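Local coordinates for protein particle-associated lyase (Acinetobacter bacteriophage AP22, PDB 4Y9V) that binds the capsular polysaccharide of Acinetobacter baumannii as a phage tailspike and probably cleaves it as a lyase, at residues 227-231 with 250-254; 280-284 with 304-308. All coordinates share one frame; numbering follows the deposited sequence. Where two conformers were deposited one is given.

Contact 1 of 2, residues 227-231 with 250-254; sequences VPLVI and AGLRL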
# COMPACT_ATOMS: atom_id res chain seq x y z
N VAL A 227 25.99 -15.62 16.29
CA VAL A 227 25.37 -15.18 15.05
C VAL A 227 26.48 -14.75 14.10
O VAL A 227 27.37 -14.00 14.51
CB VAL A 227 24.38 -14.04 15.36
CG1 VAL A 227 23.76 -13.50 14.08
CG2 VAL A 227 23.29 -14.54 16.33
N PRO A 228 26.49 -15.21 12.85
CA PRO A 228 27.62 -14.88 11.98
C PRO A 228 27.96 -13.41 11.87
O PRO A 228 29.12 -13.04 11.87
CB PRO A 228 27.16 -15.53 10.65
CG PRO A 228 26.33 -16.70 11.06
CD PRO A 228 25.63 -16.26 12.28
N LEU A 229 26.92 -12.56 11.76
CA LEU A 229 27.14 -11.12 11.87
C LEU A 229 26.04 -10.52 12.77
O LEU A 229 24.84 -10.72 12.52
CB LEU A 229 27.10 -10.41 10.55
CG LEU A 229 27.20 -8.86 10.60
CD1 LEU A 229 28.52 -8.40 11.19
CD2 LEU A 229 26.96 -8.28 9.23
N VAL A 230 26.48 -9.74 13.76
CA VAL A 230 25.62 -8.83 14.51
C VAL A 230 26.12 -7.41 14.23
O VAL A 230 27.32 -7.15 14.32
CB VAL A 230 25.63 -9.10 16.01
CG1 VAL A 230 24.61 -8.15 16.71
CG2 VAL A 230 25.34 -10.56 16.32
N ILE A 231 25.18 -6.50 13.92
CA ILE A 231 25.43 -5.06 13.89
C ILE A 231 24.59 -4.47 15.02
O ILE A 231 23.39 -4.70 15.06
CB ILE A 231 25.06 -4.44 12.55
CG1 ILE A 231 25.85 -5.04 11.41
CG2 ILE A 231 25.19 -2.93 12.60
CD1 ILE A 231 25.41 -4.62 10.03
N ALA A 250 20.84 -17.71 14.83
CA ALA A 250 20.33 -16.76 13.84
C ALA A 250 21.44 -16.50 12.82
O ALA A 250 22.61 -16.62 13.14
CB ALA A 250 19.86 -15.48 14.48
N GLY A 251 21.03 -16.06 11.64
CA GLY A 251 21.99 -15.77 10.58
C GLY A 251 22.56 -14.37 10.62
O GLY A 251 23.79 -14.16 10.52
N LEU A 252 21.68 -13.38 10.78
CA LEU A 252 22.01 -11.97 10.82
C LEU A 252 21.20 -11.35 11.93
O LEU A 252 19.98 -11.59 11.99
CB LEU A 252 21.65 -11.32 9.49
CG LEU A 252 21.86 -9.80 9.39
CD1 LEU A 252 23.31 -9.42 9.51
CD2 LEU A 252 21.28 -9.26 8.07
N ARG A 253 21.83 -10.53 12.77
CA ARG A 253 21.08 -9.78 13.78
C ARG A 253 21.43 -8.31 13.66
O ARG A 253 22.60 -7.92 13.61
CB ARG A 253 21.41 -10.27 15.20
CG ARG A 253 20.72 -9.48 16.29
CD ARG A 253 21.05 -9.96 17.68
NE ARG A 253 20.55 -11.31 17.90
CZ ARG A 253 21.18 -12.31 18.52
NH1 ARG A 253 22.39 -12.14 19.01
NH2 ARG A 253 20.59 -13.50 18.60
N LEU A 254 20.38 -7.48 13.60
CA LEU A 254 20.48 -6.02 13.71
C LEU A 254 19.93 -5.70 15.11
O LEU A 254 18.76 -6.00 15.35
CB LEU A 254 19.68 -5.25 12.68
CG LEU A 254 20.02 -5.40 11.20
CD1 LEU A 254 21.52 -5.43 10.97
CD2 LEU A 254 19.44 -6.65 10.59

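Contact 2 of 2, residues 280-284 with 304-308; sequences IQISN and IGGDG. With 49S (2-acetamido-2-deoxy-beta-D-mannopyranuronic acid), chain B; 49T (2-acetamido-2-deoxy-alpha-D-fucopyranose), chain C.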
# COMPACT_ATOMS: atom_id res chain seq x y z
N ILE A 280 16.87 -13.63 9.87
CA ILE A 280 17.23 -12.33 10.38
C ILE A 280 16.50 -12.12 11.70
O ILE A 280 15.30 -12.35 11.77
CB ILE A 280 16.82 -11.18 9.40
CG1 ILE A 280 17.49 -11.38 8.05
CG2 ILE A 280 17.18 -9.82 10.01
CD1 ILE A 280 17.03 -10.43 6.98
N GLN A 281 17.23 -11.66 12.72
CA GLN A 281 16.61 -11.17 13.94
C GLN A 281 16.77 -9.66 13.99
O GLN A 281 17.90 -9.15 13.98
CB GLN A 281 17.17 -11.82 15.20
CG GLN A 281 16.33 -11.45 16.44
CD GLN A 281 16.81 -12.09 17.72
OE1 GLN A 281 17.95 -12.51 17.81
NE2 GLN A 281 15.92 -12.15 18.72
N ILE A 282 15.65 -8.97 14.05
CA ILE A 282 15.62 -7.52 14.31
C ILE A 282 15.38 -7.42 15.81
O ILE A 282 14.30 -7.76 16.28
CB ILE A 282 14.53 -6.86 13.43
CG1 ILE A 282 14.84 -7.04 11.95
CG2 ILE A 282 14.42 -5.39 13.82
CD1 ILE A 282 13.69 -6.67 11.03
N SER A 283 16.44 -7.06 16.54
CA SER A 283 16.47 -7.05 18.00
C SER A 283 16.42 -5.62 18.50
O SER A 283 17.41 -4.89 18.35
CB SER A 283 17.71 -7.74 18.52
OG SER A 283 17.66 -9.12 18.26
N ASN A 284 15.31 -5.20 19.08
CA ASN A 284 15.28 -3.91 19.80
C ASN A 284 15.68 -2.74 18.89
O ASN A 284 16.53 -1.93 19.25
CB ASN A 284 16.16 -3.98 21.04
CG ASN A 284 15.89 -5.23 21.84
OD1 ASN A 284 16.71 -6.16 21.87
ND2 ASN A 284 14.71 -5.29 22.44
N ILE A 304 11.15 -10.48 14.79
CA ILE A 304 11.20 -9.10 15.27
C ILE A 304 10.98 -9.19 16.78
O ILE A 304 9.93 -9.68 17.23
CB ILE A 304 10.21 -8.17 14.56
CG1 ILE A 304 10.35 -8.34 13.04
CG2 ILE A 304 10.46 -6.75 15.00
CD1 ILE A 304 9.37 -7.46 12.25
N GLY A 305 11.97 -8.80 17.56
CA GLY A 305 11.89 -8.98 19.00
C GLY A 305 13.15 -8.42 19.65
O GLY A 305 13.35 -7.22 19.66
N GLY A 306 13.98 -9.32 20.19
CA GLY A 306 15.25 -8.94 20.79
C GLY A 306 15.48 -9.57 22.15
O GLY A 306 15.04 -10.70 22.37
N ASP A 307 16.22 -8.87 22.96
CA ASP A 307 16.70 -9.43 24.23
C ASP A 307 16.49 -8.41 25.35
O ASP A 307 15.61 -7.57 25.28
CB ASP A 307 18.07 -10.08 24.09
CG ASP A 307 19.20 -9.10 23.86
OD1 ASP A 307 19.29 -8.57 22.73
OD2 ASP A 307 19.98 -8.83 24.79
N GLY A 308 17.30 -8.51 26.42
CA GLY A 308 17.01 -7.86 27.66
C GLY A 308 18.15 -7.11 28.30
O GLY A 308 18.06 -6.79 29.49
C8 49S B . 11.89 -11.21 22.12
C7 49S B . 12.74 -12.23 21.39
O7 49S B . 13.07 -12.06 20.19
N2 49S B . 13.11 -13.31 22.09
C2 49S B . 13.86 -14.42 21.53
C3 49S B . 15.32 -14.43 21.99
O3 49S B . 15.98 -13.22 21.63
C1 49S B . 13.21 -15.73 21.93
O1 49S B . 11.86 -15.78 21.58
O5 49S B . 13.25 -15.86 23.35
C5 49S B . 14.60 -16.00 23.81
C6 49S B . 14.56 -16.26 25.31
O6A 49S B . 13.79 -15.57 26.01
O6B 49S B . 15.34 -17.14 25.75
C4 49S B . 15.42 -14.75 23.48
O4 49S B . 16.74 -15.11 23.89
C1 49T C . 17.70 -14.09 24.06
C2 49T C . 18.97 -14.77 24.55
N2 49T C . 19.25 -15.97 23.74
C7 49T C . 20.25 -16.00 22.87
O7 49T C . 20.96 -15.05 22.59
C8 49T C . 20.45 -17.35 22.19
O5 49T C . 17.28 -13.09 24.93
C5 49T C . 17.07 -13.49 26.29
C6 49T C . 16.51 -12.31 27.04
C4 49T C . 18.39 -14.02 26.85
O4 49T C . 19.35 -12.97 26.83
C3 49T C . 18.84 -15.18 26.00
O3 49T C . 20.16 -15.61 26.45
O HOH W 1 18.49 -10.19 20.58
O HOH W 2 12.95 -6.73 24.63
O HOH W 3 13.50 -7.69 23.80

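Contact 1 of 2, residues 227-231 with 250-254
Two backbone hydrogen bonds tie Leu-229 and Ile-231, on either side of Val-230 in sequence, to Arg-253, and they illustrate how successive coils of a parallel beta-helix are laid on one another. Arg-253 N donates to Leu-229 O over 3.0 Å, and Ile-231 N returns a bond to Arg-253 O over 3.0 Å, so that both backbone polar groups of the arginine are spent on the preceding strand. The short strands run 8° from parallel. A CA-H...O contact of 3.3 Å from Val-230 CA to Arg-253 O adds a second, weaker approach to the same carbonyl.

Apolar contacts repeat along the ladder. Leu-229 and Leu-252 lie side by side and point the same way, with CD2 of the first 3.8 Å from CD1 of the second; Phe-242 touches both. Two residues further on, on the same face, Leu-254 lies alongside Ile-231, its CD1 4.0 Å from Ile-231 CB.

On the opposite face, Val-230 runs alongside the aliphatic part of Arg-253, its CG1 following the arginine from CB to CD. The arginine chain then bends at chi3 (-65°), which carries the guanidinium back toward Val-227, whose CG2 sits over one face of that group, 3.4 Å above the plane and offset toward its rim. At the corner, Pro-228 CD packs 3.2 Å from Ala-250 O.

The chemistry implies a division of labour: the leucines and the isoleucine make a row of apolar contacts on one face, while Val-230 and Val-227 line an arginine whose NE is held by Gln-281, a residue of the glycan pocket, and whose side chain comes close to the bound N-acetylfucosamine.

Contact 2 of 2, residues 280-284 with 304-308
Asn-284 reaches over Gly-306 to Asp-307, and this side chain bonds to the backbone just where strand 302-305 gives way to loop. With CG anti to the carbonyl carbon (chi1 -48°), OD1 is brought to within 3.0 Å of Asp-307 N, which lies in the plane of the amide and on a lone pair; the bond is nearly straight at 167°. Asn-284 ND2 bonds to Val-313 O. Asp-307 OD1 is tied through a water to Ser-283 OG, while OD2 forms a salt bridge with Arg-255.

Between these side chains the backbone comes very close. Ser-283 OG rests 3.5 Å from Gly-306 CA, and the glycine's backbone angles leave no room for a side chain. On the other face of the sheet, Ile-282 CD1 packs 4.2 Å from Ile-304 CG1. Gly-305 N bonds to Ile-282 O at 2.9 Å, and Asn-284 N to Gly-305 O completes the parallel pairing.

Gln-281 extends fully beyond CG; OE1 accepts from Arg-253 NE, and NE2 meets O3 of the bound N-acetylmannosaminuronic acid at 3.1 Å, with a weak second bond to O7. Gly-306 grips the same sugar through both backbone polar atoms: N gives a bond of 2.9 Å to O7, and O accepts one from O3. Asp-307 CB approaches O5 of the N-acetylfucosamine at 3.2 Å. Successive coils paired in parallel, with saccharide bound where strands become loops, fit this family's pectin lyase-like beta-helix.

Followed from the N terminus, the chain lays down strand 229-232, passes through strand 237-245 on another face of the coil, and returns as strand 250-255, where contact 1 closes that turn. A second turn, by way of 260-261 and 268-269, brings it to strand 278-283, and a third, by way of 288-291 and 293-297, to strand 302-305, closed by contact 2. The two are therefore in series, neither nested nor crossed. Their inner strands are neighbours: Leu-252 O and Leu-254 O lie 2.8 Å from Gln-281 N and Ser-283 N, respectively, probable hydrogen bonds that join the two pairs into four neighbouring parallel strands, running from contact 1 to the saccharide at contact 2.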